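Local coordinates for putative transcription protein (Pseudomonas aeruginosa PAO1, PDB 4GCV) that probably binds DNA as a transcriptional regulator of the HxlR family and is thought to respond to oxidative stress, at residues B[27-31]-B[42-46]; B[64-69]-B[80-86]. The protein carries 2 engineered substitutions. All blocks are in the same frame, centred on the assembly; numbering follows the deposited sequence.

Contact 1: B[27-31]-B[42-46]; sequences LIMRD and FSRSL
Two helical segments cross steeply, 27-31 on helix 23-33 and 42-46 on helix 39-46. Their local axes pass 11.0 Å apart, and their N-to-C directions make an angle of 113°. Each segment holds its helical turn by an i to i+4 bond: D31 N to L27 O is 3.1 Å and L46 N to F42 O is 3.0 Å. The nearest CA pairs are I28 with F42 (7.1 Å) and L27 with L46 (7.4 Å). L46 is the main bump. Its side chain lies between rotamer wells, chi1 -96° and chi2 18°, and its isobutyl end enters a hollow between L27 and I28. L46 CD2 lies 3.6 Å from I28 CG1, and L46 CD1 lies 4.1 Å from L27 CB. One turn back, F42 (chi1 m) sets its ring obliquely against the other helix. F42 CE1 is 3.8 Å from I28 O, 3.9 Å from I28 CG2 and 3.9 Å from D31 CB. I28 (m, t) therefore fills the gap between F42 and L46. Its CG2 branch meets the ring and its CG1 branch meets the leucine. This is part of the trihelical core of a winged helix-turn-helix domain. Helix 39-46 opens the helix-turn-helix, and helix 50-62, probably the recognition helix, covers I28 with R56, L57 and L60. Polar contact lies beside the apolar patch. S45 OG donates a weak hydrogen bond of 3.4 Å to D31 OD2, an atom whose modelled place is less sure. R155 NE of the second subunit makes a hydrogen bond to L46 O.

Contact 2: B[64-69]-B[80-86]; sequences GLLERQ and YVPTAKG
This is an antiparallel strand pairing at the base of the beta hairpin that forms the wing of the winged-helix domain. Strands 66-69 and 80-82 run at 142° with axes 4.6 Å apart. E67 and V81 are the hydrogen-bonded pair: E67 N to V81 O is 2.9 Å and V81 N to E67 O is 3.0 Å. The flanking pairs L66 with P82 and R68 with Y80 are non-hydrogen-bonded. E67 (chi1 p) brings CG to 3.8 Å from V81 CG2 on one face. On the other, R68 CG sits 3.6 Å from CE2 of Y80 (chi1 m). Beyond P82 the pairing loosens, with a weak 3.3 Å hydrogen bond from T83 N to L65 O. G86, lacking a side chain, lets its CA come within 3.5 Å of L65 O. G64 has positive phi and closes helix 50-62 with a Schellman motif. T83 takes the N-cap position of helix 84-101, but its side chain makes no capping bond. L65 and L66 pack on M29 of helix 23-33 and on L60 of helix 50-62, and Y80 leans on L57.

Both contacts belong to the same winged helix-turn-helix domain. Contact 1 is buried and joins two helices through side chains, mostly apolar, with one weak polar bond. Contact 2 is partly buried. It is held by backbone hydrogen bonds between strands, with E67 and R68 exposed to solvent and L65, L66 and Y80 buried. Their centres lie about 14 Å apart. Helix 23-33 serves both. M29, modelled as selenomethionine, has its CA-to-CB bond pointing away from 42-46 and packs on the hairpin base, with M29 SE 3.7 Å from L66 CG and M29 CE 3.6 Å from G86 CA. F42 adds a second touch, its CE2 lying 4.2 Å from Y80 CB. Both contacts also meet the second subunit.

Contact 1: B[27-31]-B[42-46]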
loop_
_atom_site.group_PDB
_atom_site.type_symbol
_atom_site.label_atom_id
_atom_site.label_comp_id
_atom_site.label_asym_id
_atom_site.label_seq_id
_atom_site.Cartn_x
_atom_site.Cartn_y
_atom_site.Cartn_z
ATOM N N LEU B 27 -3.422 8.160 -8.188
ATOM C CA LEU B 27 -3.869 9.434 -8.701
ATOM C C LEU B 27 -5.374 9.415 -8.827
ATOM O O LEU B 27 -6.045 10.345 -8.416
ATOM C CB LEU B 27 -3.166 9.741 -10.038
ATOM C CG LEU B 27 -1.693 10.156 -9.975
ATOM C CD1 LEU B 27 -1.243 10.546 -11.387
ATOM C CD2 LEU B 27 -1.465 11.367 -9.027
ATOM N N ILE B 28 -5.920 8.334 -9.374
ATOM C CA ILE B 28 -7.367 8.221 -9.515
ATOM C C ILE B 28 -8.084 8.138 -8.162
ATOM O O ILE B 28 -9.047 8.887 -7.905
ATOM C CB ILE B 28 -7.738 7.009 -10.412
ATOM C CG1 ILE B 28 -7.138 7.171 -11.810
ATOM C CG2 ILE B 28 -9.236 6.831 -10.512
ATOM C CD1 ILE B 28 -7.024 5.826 -12.563
HETATM N N MSE B 29 -7.608 7.281 -7.265
HETATM C CA MSE B 29 -8.231 7.219 -5.939
HETATM C C MSE B 29 -8.227 8.579 -5.250
HETATM O O MSE B 29 -9.266 9.033 -4.716
HETATM C CB MSE B 29 -7.579 6.148 -5.077
HETATM C CG MSE B 29 -7.866 4.748 -5.541
HETATM SE SE MSE B 29 -9.874 4.468 -5.574
HETATM C CE MSE B 29 -10.007 4.202 -3.648
ATOM N N ARG B 30 -7.084 9.268 -5.286
ATOM C CA ARG B 30 -7.007 10.609 -4.744
ATOM C C ARG B 30 -8.088 11.544 -5.292
ATOM O O ARG B 30 -8.788 12.219 -4.529
ATOM C CB ARG B 30 -5.624 11.195 -5.034
ATOM C CG ARG B 30 -5.365 12.475 -4.352
ATOM C CD ARG B 30 -3.980 13.064 -4.744
ATOM N NE ARG B 30 -3.897 14.428 -4.242
ATOM C CZ ARG B 30 -4.443 15.473 -4.853
ATOM N NH1 ARG B 30 -5.091 15.300 -6.007
ATOM N NH2 ARG B 30 -4.356 16.695 -4.316
ATOM N N ASP B 31 -8.224 11.589 -6.610
ATOM C CA ASP B 31 -9.240 12.451 -7.220
ATOM C C ASP B 31 -10.643 11.994 -6.875
ATOM O O ASP B 31 -11.528 12.835 -6.713
ATOM C CB ASP B 31 -9.126 12.416 -8.752
ATOM C CG ASP B 31 -8.025 13.282 -9.298
ATOM O OD1 ASP B 31 -7.659 14.293 -8.646
ATOM O OD2 ASP B 31 -7.535 12.957 -10.424
ATOM N N PHE B 42 -12.090 12.656 -14.703
ATOM C CA PHE B 42 -10.821 11.973 -14.514
ATOM C C PHE B 42 -9.869 12.186 -15.704
ATOM O O PHE B 42 -8.688 12.398 -15.517
ATOM C CB PHE B 42 -11.014 10.494 -14.227
ATOM C CG PHE B 42 -11.672 10.206 -12.904
ATOM C CD1 PHE B 42 -10.940 10.266 -11.718
ATOM C CD2 PHE B 42 -13.013 9.805 -12.838
ATOM C CE1 PHE B 42 -11.568 9.964 -10.479
ATOM C CE2 PHE B 42 -13.624 9.493 -11.604
ATOM C CZ PHE B 42 -12.915 9.585 -10.437
ATOM N N SER B 43 -10.400 12.154 -16.917
ATOM C CA SER B 43 -9.558 12.163 -18.082
ATOM C C SER B 43 -8.831 13.474 -18.164
ATOM O O SER B 43 -7.639 13.461 -18.360
ATOM C CB SER B 43 -10.349 11.903 -19.383
ATOM O OG SER B 43 -9.471 11.417 -20.417
ATOM N N ARG B 44 -9.556 14.588 -17.992
ATOM C CA ARG B 44 -9.018 15.913 -18.201
ATOM C C ARG B 44 -8.051 16.229 -17.077
ATOM O O ARG B 44 -6.959 16.753 -17.301
ATOM C CB ARG B 44 -10.099 17.009 -18.219
ATOM C CG ARG B 44 -11.340 16.769 -19.034
ATOM C CD ARG B 44 -11.182 17.163 -20.452
ATOM N NE ARG B 44 -12.460 17.293 -21.163
ATOM C CZ ARG B 44 -12.989 16.369 -21.965
ATOM N NH1 ARG B 44 -12.367 15.199 -22.150
ATOM N NH2 ARG B 44 -14.151 16.609 -22.580
ATOM N N SER B 45 -8.454 15.915 -15.867
ATOM C CA SER B 45 -7.652 16.278 -14.716
ATOM C C SER B 45 -6.335 15.510 -14.645
ATOM O O SER B 45 -5.277 16.104 -14.396
ATOM C CB SER B 45 -8.457 16.125 -13.433
ATOM O OG SER B 45 -7.557 15.690 -12.432
ATOM N N LEU B 46 -6.385 14.212 -14.920
ATOM C CA LEU B 46 -5.192 13.356 -14.874
ATOM C C LEU B 46 -4.377 13.269 -16.184
ATOM O O LEU B 46 -3.296 12.657 -16.265
ATOM C CB LEU B 46 -5.628 11.974 -14.406
ATOM C CG LEU B 46 -5.506 11.578 -12.915
ATOM C CD1 LEU B 46 -5.350 12.744 -11.863
ATOM C CD2 LEU B 46 -6.565 10.631 -12.560
#

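Contact 2: B[64-69]-B[80-86]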
loop_
_atom_site.group_PDB
_atom_site.type_symbol
_atom_site.label_atom_id
_atom_site.label_comp_id
_atom_site.label_asym_id
_atom_site.label_seq_id
_atom_site.Cartn_x
_atom_site.Cartn_y
_atom_site.Cartn_z
ATOM N N GLY B 64 -12.961 -3.534 -5.319
ATOM C CA GLY B 64 -13.949 -3.135 -4.300
ATOM C C GLY B 64 -13.667 -1.758 -3.725
ATOM O O GLY B 64 -14.229 -1.393 -2.693
ATOM N N LEU B 65 -12.821 -0.985 -4.406
ATOM C CA LEU B 65 -12.440 0.316 -3.923
ATOM C C LEU B 65 -13.316 1.458 -4.438
ATOM O O LEU B 65 -13.431 2.515 -3.794
ATOM C CB LEU B 65 -11.005 0.558 -4.340
ATOM C CG LEU B 65 -9.872 0.317 -3.359
ATOM C CD1 LEU B 65 -10.175 -0.467 -2.088
ATOM C CD2 LEU B 65 -8.727 -0.311 -4.106
ATOM N N LEU B 66 -13.863 1.293 -5.633
ATOM C CA LEU B 66 -14.818 2.264 -6.163
ATOM C C LEU B 66 -16.044 1.488 -6.545
ATOM O O LEU B 66 -15.959 0.297 -6.779
ATOM C CB LEU B 66 -14.263 2.977 -7.423
ATOM C CG LEU B 66 -13.103 3.954 -7.285
ATOM C CD1 LEU B 66 -12.617 4.177 -8.649
ATOM C CD2 LEU B 66 -13.526 5.291 -6.658
ATOM N N GLU B 67 -17.184 2.153 -6.601
ATOM C CA GLU B 67 -18.377 1.518 -7.135
ATOM C C GLU B 67 -18.934 2.410 -8.236
ATOM O O GLU B 67 -18.812 3.624 -8.179
ATOM C CB GLU B 67 -19.417 1.221 -6.032
ATOM C CG GLU B 67 -19.970 2.472 -5.391
ATOM C CD GLU B 67 -21.139 2.225 -4.452
ATOM O OE1 GLU B 67 -22.025 3.129 -4.376
ATOM O OE2 GLU B 67 -21.176 1.143 -3.807
ATOM N N ARG B 68 -19.468 1.794 -9.268
ATOM C CA ARG B 68 -20.019 2.496 -10.406
ATOM C C ARG B 68 -21.470 2.749 -10.083
ATOM O O ARG B 68 -22.146 1.891 -9.489
ATOM C CB ARG B 68 -19.959 1.573 -11.604
ATOM C CG ARG B 68 -19.364 2.158 -12.846
ATOM C CD ARG B 68 -18.825 1.093 -13.812
ATOM N NE ARG B 68 -19.814 0.099 -14.153
ATOM C CZ ARG B 68 -19.958 -0.433 -15.365
ATOM N NH1 ARG B 68 -19.169 -0.041 -16.360
ATOM N NH2 ARG B 68 -20.902 -1.352 -15.604
ATOM N N GLN B 69 -21.973 3.913 -10.457
ATOM C CA GLN B 69 -23.367 4.196 -10.243
ATOM C C GLN B 69 -23.898 5.020 -11.392
ATOM O O GLN B 69 -23.191 5.902 -11.869
ATOM C CB GLN B 69 -23.626 4.803 -8.863
ATOM C CG GLN B 69 -23.142 6.207 -8.633
ATOM C CD GLN B 69 -23.406 6.717 -7.200
ATOM O OE1 GLN B 69 -23.907 7.835 -7.019
ATOM N NE2 GLN B 69 -23.052 5.911 -6.187
ATOM N N TYR B 80 -18.161 7.303 -10.660
ATOM C CA TYR B 80 -17.363 6.378 -9.862
ATOM C C TYR B 80 -17.162 6.981 -8.506
ATOM O O TYR B 80 -16.543 8.033 -8.366
ATOM C CB TYR B 80 -15.983 6.138 -10.528
ATOM C CG TYR B 80 -16.120 5.572 -11.898
ATOM C CD1 TYR B 80 -16.463 6.380 -12.966
ATOM C CD2 TYR B 80 -15.982 4.229 -12.123
ATOM C CE1 TYR B 80 -16.649 5.844 -14.242
ATOM C CE2 TYR B 80 -16.137 3.684 -13.393
ATOM C CZ TYR B 80 -16.464 4.496 -14.438
ATOM O OH TYR B 80 -16.657 3.973 -15.682
ATOM N N VAL B 81 -17.652 6.323 -7.486
ATOM C CA VAL B 81 -17.649 6.940 -6.197
ATOM C C VAL B 81 -16.943 6.005 -5.240
ATOM O O VAL B 81 -17.108 4.790 -5.353
ATOM C CB VAL B 81 -19.114 7.267 -5.724
ATOM C CG1 VAL B 81 -20.012 7.464 -6.894
ATOM C CG2 VAL B 81 -19.643 6.206 -4.879
ATOM N N PRO B 82 -16.165 6.551 -4.296
ATOM C CA PRO B 82 -15.484 5.656 -3.400
ATOM C C PRO B 82 -16.422 4.923 -2.461
ATOM O O PRO B 82 -17.480 5.350 -2.121
ATOM C CB PRO B 82 -14.543 6.583 -2.599
ATOM C CG PRO B 82 -14.612 7.946 -3.349
ATOM C CD PRO B 82 -15.995 7.945 -3.874
ATOM N N THR B 83 -15.918 3.818 -2.017
ATOM C CA THR B 83 -16.599 2.788 -1.321
ATOM C C THR B 83 -16.016 2.975 0.081
ATOM O O THR B 83 -15.010 3.735 0.275
ATOM C CB THR B 83 -16.043 1.561 -2.039
ATOM O OG1 THR B 83 -17.090 0.765 -2.609
ATOM C CG2 THR B 83 -15.030 0.824 -1.279
ATOM N N ALA B 84 -16.566 2.280 1.054
ATOM C CA ALA B 84 -16.028 2.393 2.397
ATOM C C ALA B 84 -14.569 1.891 2.448
ATOM O O ALA B 84 -13.674 2.566 2.968
ATOM C CB ALA B 84 -16.983 1.687 3.444
ATOM N N LYS B 85 -14.316 0.735 1.849
ATOM C CA LYS B 85 -12.925 0.268 1.640
ATOM C C LYS B 85 -11.984 1.292 0.997
ATOM O O LYS B 85 -10.844 1.448 1.405
ATOM C CB LYS B 85 -12.904 -0.986 0.777
ATOM C CG LYS B 85 -13.093 -2.274 1.572
ATOM C CD LYS B 85 -12.969 -3.461 0.617
ATOM C CE LYS B 85 -12.818 -4.777 1.350
ATOM N NZ LYS B 85 -13.715 -4.803 2.531
ATOM N N GLY B 86 -12.470 1.956 -0.030
ATOM C CA GLY B 86 -11.665 2.920 -0.780
ATOM C C GLY B 86 -11.376 4.129 0.063
ATOM O O GLY B 86 -10.258 4.598 0.096
#